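Local coordinates for SPBc2 prophage-derived uncharacterized protein YomS (Bacillus subtilis, PDB 6I5O) that is of unknown function but belongs to a prophage lytic cassette and assembles from several copies of one small, all-beta chain, at residues E31-V43 with T107-S118. Numbering follows the deposited sequence. Where two conformers were deposited one is given.
Sequences EEFVVGHFRELTV and TGDVTVKGIVVS
Val116 meets three side chains of 31-43 through its two methyls. Val116 CB sits 3.6 Å from Glu40 O. Beyond it, Val116 CG1 packs against Leu41 CD1 at 3.5 Å. Both methyls lie against Phe33, whose ring arrives from the opposite direction and brings CE2 to 3.7 Å from Val116 CG1. Val116 CG2 also stands over the face of Phe38, 3.5 Å from the ring centroid and 6° off its normal, a CH-pi contact; chi1 -71° sets CG1 anti to the carbonyl carbon and leaves CG2 between N and C, facing Phe38. His37 CD2 covers the opposite face of that ring, while Val117 C lies at its edge, and Phe38 CD2 in turn meets the edge of Phe33.

The backbones pair antiparallel: Thr42 and Ile115 exchange N-H...O bonds, the one from Thr42 N to Ile115 O being nearly straight at 171°. A water donates to Thr42 OG1 and Ile115 O; OG1 also bonds Asp90. Val117 O takes two donors, Arg39 N at 2.8 Å and Glu40 N at 3.0 Å, the second in the carbonyl plane. Arg39 NH2 hydrogen-bonds Ser118 O of a neighbouring subunit, linking the bulge to the assembly. Two successive residues opposite one Val117 define a classic beta bulge, here at the start of strand 40-46 in an antiparallel beta fold.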
# COMPACT_ATOMS: atom_id res chain seq x y z
N GLU A 31 -27.28 6.25 -10.01
CA GLU A 31 -27.48 5.08 -9.13
C GLU A 31 -26.37 5.07 -8.09
O GLU A 31 -25.22 5.47 -8.41
CB GLU A 31 -27.48 3.78 -9.92
CG GLU A 31 -28.54 3.78 -10.96
CD GLU A 31 -29.92 3.88 -10.34
OE1 GLU A 31 -30.20 3.19 -9.35
OE2 GLU A 31 -30.75 4.65 -10.84
N GLU A 32 -26.73 4.67 -6.89
CA GLU A 32 -25.75 4.60 -5.78
C GLU A 32 -25.26 3.18 -5.63
O GLU A 32 -26.06 2.21 -5.70
CB GLU A 32 -26.42 5.00 -4.46
CG GLU A 32 -26.85 6.45 -4.43
CD GLU A 32 -27.55 6.84 -3.15
OE1 GLU A 32 -28.36 6.08 -2.67
OE2 GLU A 32 -27.30 7.87 -2.65
N PHE A 33 -23.97 3.02 -5.39
CA PHE A 33 -23.37 1.69 -5.22
C PHE A 33 -23.22 1.42 -3.73
O PHE A 33 -22.57 2.23 -3.06
CB PHE A 33 -22.03 1.58 -5.92
CG PHE A 33 -21.41 0.23 -5.77
CD1 PHE A 33 -21.94 -0.84 -6.45
CD2 PHE A 33 -20.30 0.02 -4.96
CE1 PHE A 33 -21.39 -2.11 -6.31
CE2 PHE A 33 -19.76 -1.26 -4.85
CZ PHE A 33 -20.35 -2.32 -5.50
N VAL A 34 -23.80 0.33 -3.29
CA VAL A 34 -23.60 -0.19 -1.93
C VAL A 34 -22.27 -0.92 -1.90
O VAL A 34 -22.10 -1.95 -2.59
CB VAL A 34 -24.75 -1.08 -1.50
CG1 VAL A 34 -24.52 -1.76 -0.15
CG2 VAL A 34 -26.05 -0.29 -1.51
N VAL A 35 -21.32 -0.42 -1.11
CA VAL A 35 -19.94 -0.93 -1.13
C VAL A 35 -19.89 -2.40 -0.74
O VAL A 35 -19.09 -3.14 -1.33
CB VAL A 35 -19.09 -0.02 -0.24
CG1 VAL A 35 -17.70 -0.65 -0.06
CG2 VAL A 35 -18.96 1.38 -0.86
N GLY A 36 -20.66 -2.82 0.26
CA GLY A 36 -20.66 -4.23 0.64
C GLY A 36 -19.27 -4.69 1.08
O GLY A 36 -18.74 -4.06 2.02
N HIS A 37 -18.76 -5.74 0.46
CA HIS A 37 -17.46 -6.29 0.86
C HIS A 37 -16.31 -5.72 0.06
O HIS A 37 -15.18 -6.21 0.22
CB HIS A 37 -17.50 -7.80 0.88
CG HIS A 37 -17.70 -8.46 -0.43
ND1 HIS A 37 -18.53 -9.55 -0.54
CD2 HIS A 37 -17.12 -8.24 -1.64
CE1 HIS A 37 -18.45 -10.01 -1.78
NE2 HIS A 37 -17.62 -9.19 -2.49
N PHE A 38 -16.49 -4.74 -0.81
CA PHE A 38 -15.43 -4.28 -1.71
C PHE A 38 -14.53 -3.28 -1.00
O PHE A 38 -14.85 -2.69 0.04
CB PHE A 38 -16.06 -3.73 -2.99
CG PHE A 38 -16.68 -4.82 -3.82
CD1 PHE A 38 -15.90 -5.71 -4.54
CD2 PHE A 38 -18.06 -4.99 -3.87
CE1 PHE A 38 -16.48 -6.76 -5.21
CE2 PHE A 38 -18.64 -6.06 -4.54
CZ PHE A 38 -17.85 -6.90 -5.28
N ARG A 39 -13.33 -3.15 -1.57
CA ARG A 39 -12.29 -2.24 -1.01
C ARG A 39 -11.96 -1.08 -1.92
O ARG A 39 -11.61 -0.01 -1.42
CB ARG A 39 -10.98 -2.98 -0.74
CG ARG A 39 -11.03 -4.14 0.26
CD ARG A 39 -9.65 -4.86 0.22
NE ARG A 39 -9.52 -6.05 1.02
CZ ARG A 39 -9.11 -6.04 2.28
NH1 ARG A 39 -8.98 -4.90 2.89
NH2 ARG A 39 -8.88 -7.15 2.94
N GLU A 40 -11.96 -1.30 -3.23
CA GLU A 40 -11.46 -0.30 -4.20
C GLU A 40 -12.49 -0.16 -5.32
O GLU A 40 -13.16 -1.11 -5.66
CB GLU A 40 -10.10 -0.74 -4.80
CG GLU A 40 -9.00 -0.97 -3.78
CD GLU A 40 -7.73 -1.55 -4.37
OE1 GLU A 40 -7.76 -2.60 -5.18
OE2 GLU A 40 -6.69 -1.01 -3.91
N LEU A 41 -12.51 1.03 -5.91
CA LEU A 41 -13.34 1.34 -7.09
C LEU A 41 -12.52 2.09 -8.11
O LEU A 41 -11.80 3.01 -7.75
CB LEU A 41 -14.48 2.24 -6.62
CG LEU A 41 -15.34 2.93 -7.67
CD1 LEU A 41 -16.14 1.99 -8.51
CD2 LEU A 41 -16.27 3.92 -7.01
N THR A 42 -12.72 1.72 -9.36
CA THR A 42 -12.22 2.52 -10.49
C THR A 42 -13.41 2.91 -11.34
O THR A 42 -14.12 2.02 -11.84
CB THR A 42 -11.20 1.73 -11.31
OG1 THR A 42 -10.09 1.37 -10.48
CG2 THR A 42 -10.67 2.55 -12.48
N VAL A 43 -13.62 4.20 -11.50
CA VAL A 43 -14.74 4.76 -12.31
C VAL A 43 -14.19 5.21 -13.66
O VAL A 43 -13.16 5.88 -13.71
CB VAL A 43 -15.35 5.97 -11.58
CG1 VAL A 43 -16.44 6.60 -12.41
CG2 VAL A 43 -15.94 5.53 -10.27
N THR A 107 -23.59 18.63 -21.44
CA THR A 107 -24.08 18.93 -22.81
C THR A 107 -23.72 17.71 -23.68
O THR A 107 -22.54 17.50 -23.93
CB THR A 107 -23.48 20.23 -23.33
OG1 THR A 107 -23.83 21.28 -22.41
CG2 THR A 107 -24.05 20.56 -24.68
N GLY A 108 -24.69 16.88 -24.00
CA GLY A 108 -24.43 15.63 -24.71
C GLY A 108 -24.68 14.47 -23.81
O GLY A 108 -25.53 14.56 -22.95
N ASP A 109 -23.94 13.38 -23.97
CA ASP A 109 -24.20 12.12 -23.24
C ASP A 109 -22.95 11.77 -22.43
O ASP A 109 -21.82 11.75 -22.99
CB ASP A 109 -24.49 11.02 -24.25
CG ASP A 109 -23.28 10.69 -25.12
OD1 ASP A 109 -22.94 11.53 -25.98
OD2 ASP A 109 -22.64 9.60 -24.90
N VAL A 110 -23.13 11.39 -21.19
CA VAL A 110 -21.98 10.97 -20.36
C VAL A 110 -22.37 9.68 -19.68
O VAL A 110 -23.48 9.56 -19.12
CB VAL A 110 -21.53 12.09 -19.40
CG1 VAL A 110 -22.58 12.43 -18.37
CG2 VAL A 110 -20.21 11.72 -18.72
N THR A 111 -21.46 8.72 -19.73
CA THR A 111 -21.61 7.40 -19.07
C THR A 111 -20.63 7.36 -17.90
O THR A 111 -19.49 7.85 -18.02
CB THR A 111 -21.48 6.29 -20.12
OG1 THR A 111 -22.67 6.27 -20.93
CG2 THR A 111 -21.27 4.95 -19.50
N VAL A 112 -21.07 6.76 -16.81
CA VAL A 112 -20.20 6.63 -15.59
C VAL A 112 -20.36 5.21 -15.12
O VAL A 112 -21.44 4.86 -14.65
CB VAL A 112 -20.56 7.66 -14.51
CG1 VAL A 112 -19.60 7.55 -13.35
CG2 VAL A 112 -20.57 9.08 -15.06
N LYS A 113 -19.27 4.43 -15.20
CA LYS A 113 -19.34 2.99 -14.91
C LYS A 113 -18.14 2.62 -14.09
O LYS A 113 -17.10 3.22 -14.26
CB LYS A 113 -19.39 2.15 -16.18
CG LYS A 113 -20.62 2.36 -17.04
CD LYS A 113 -20.69 1.56 -18.27
CE LYS A 113 -22.04 1.65 -18.93
NZ LYS A 113 -22.06 0.94 -20.24
N GLY A 114 -18.29 1.69 -13.15
CA GLY A 114 -17.13 1.32 -12.33
C GLY A 114 -16.90 -0.15 -12.30
O GLY A 114 -17.76 -0.97 -12.63
N ILE A 115 -15.68 -0.48 -11.91
CA ILE A 115 -15.28 -1.85 -11.52
C ILE A 115 -14.80 -1.73 -10.07
O ILE A 115 -13.99 -0.87 -9.73
CB ILE A 115 -14.18 -2.41 -12.42
CG1 ILE A 115 -14.73 -2.61 -13.82
CG2 ILE A 115 -13.63 -3.71 -11.85
CD1 ILE A 115 -13.67 -2.93 -14.88
N VAL A 116 -15.30 -2.65 -9.25
CA VAL A 116 -15.00 -2.69 -7.80
C VAL A 116 -14.24 -3.96 -7.55
O VAL A 116 -14.47 -5.00 -8.21
CB VAL A 116 -16.23 -2.53 -6.90
CG1 VAL A 116 -16.75 -1.11 -6.99
CG2 VAL A 116 -17.25 -3.58 -7.19
N VAL A 117 -13.35 -3.91 -6.54
CA VAL A 117 -12.40 -4.99 -6.24
C VAL A 117 -12.36 -5.19 -4.74
O VAL A 117 -12.28 -4.18 -3.98
CB VAL A 117 -11.02 -4.64 -6.78
CG1 VAL A 117 -10.04 -5.75 -6.60
CG2 VAL A 117 -11.08 -4.19 -8.25
N SER A 118 -12.37 -6.44 -4.30
CA SER A 118 -12.26 -6.79 -2.86
C SER A 118 -10.82 -6.97 -2.43
O SER A 118 -9.86 -6.76 -3.19
CB SER A 118 -13.08 -8.00 -2.55
OG SER A 118 -12.45 -9.21 -3.06
O HOH W 1 -11.03 -0.73 -8.65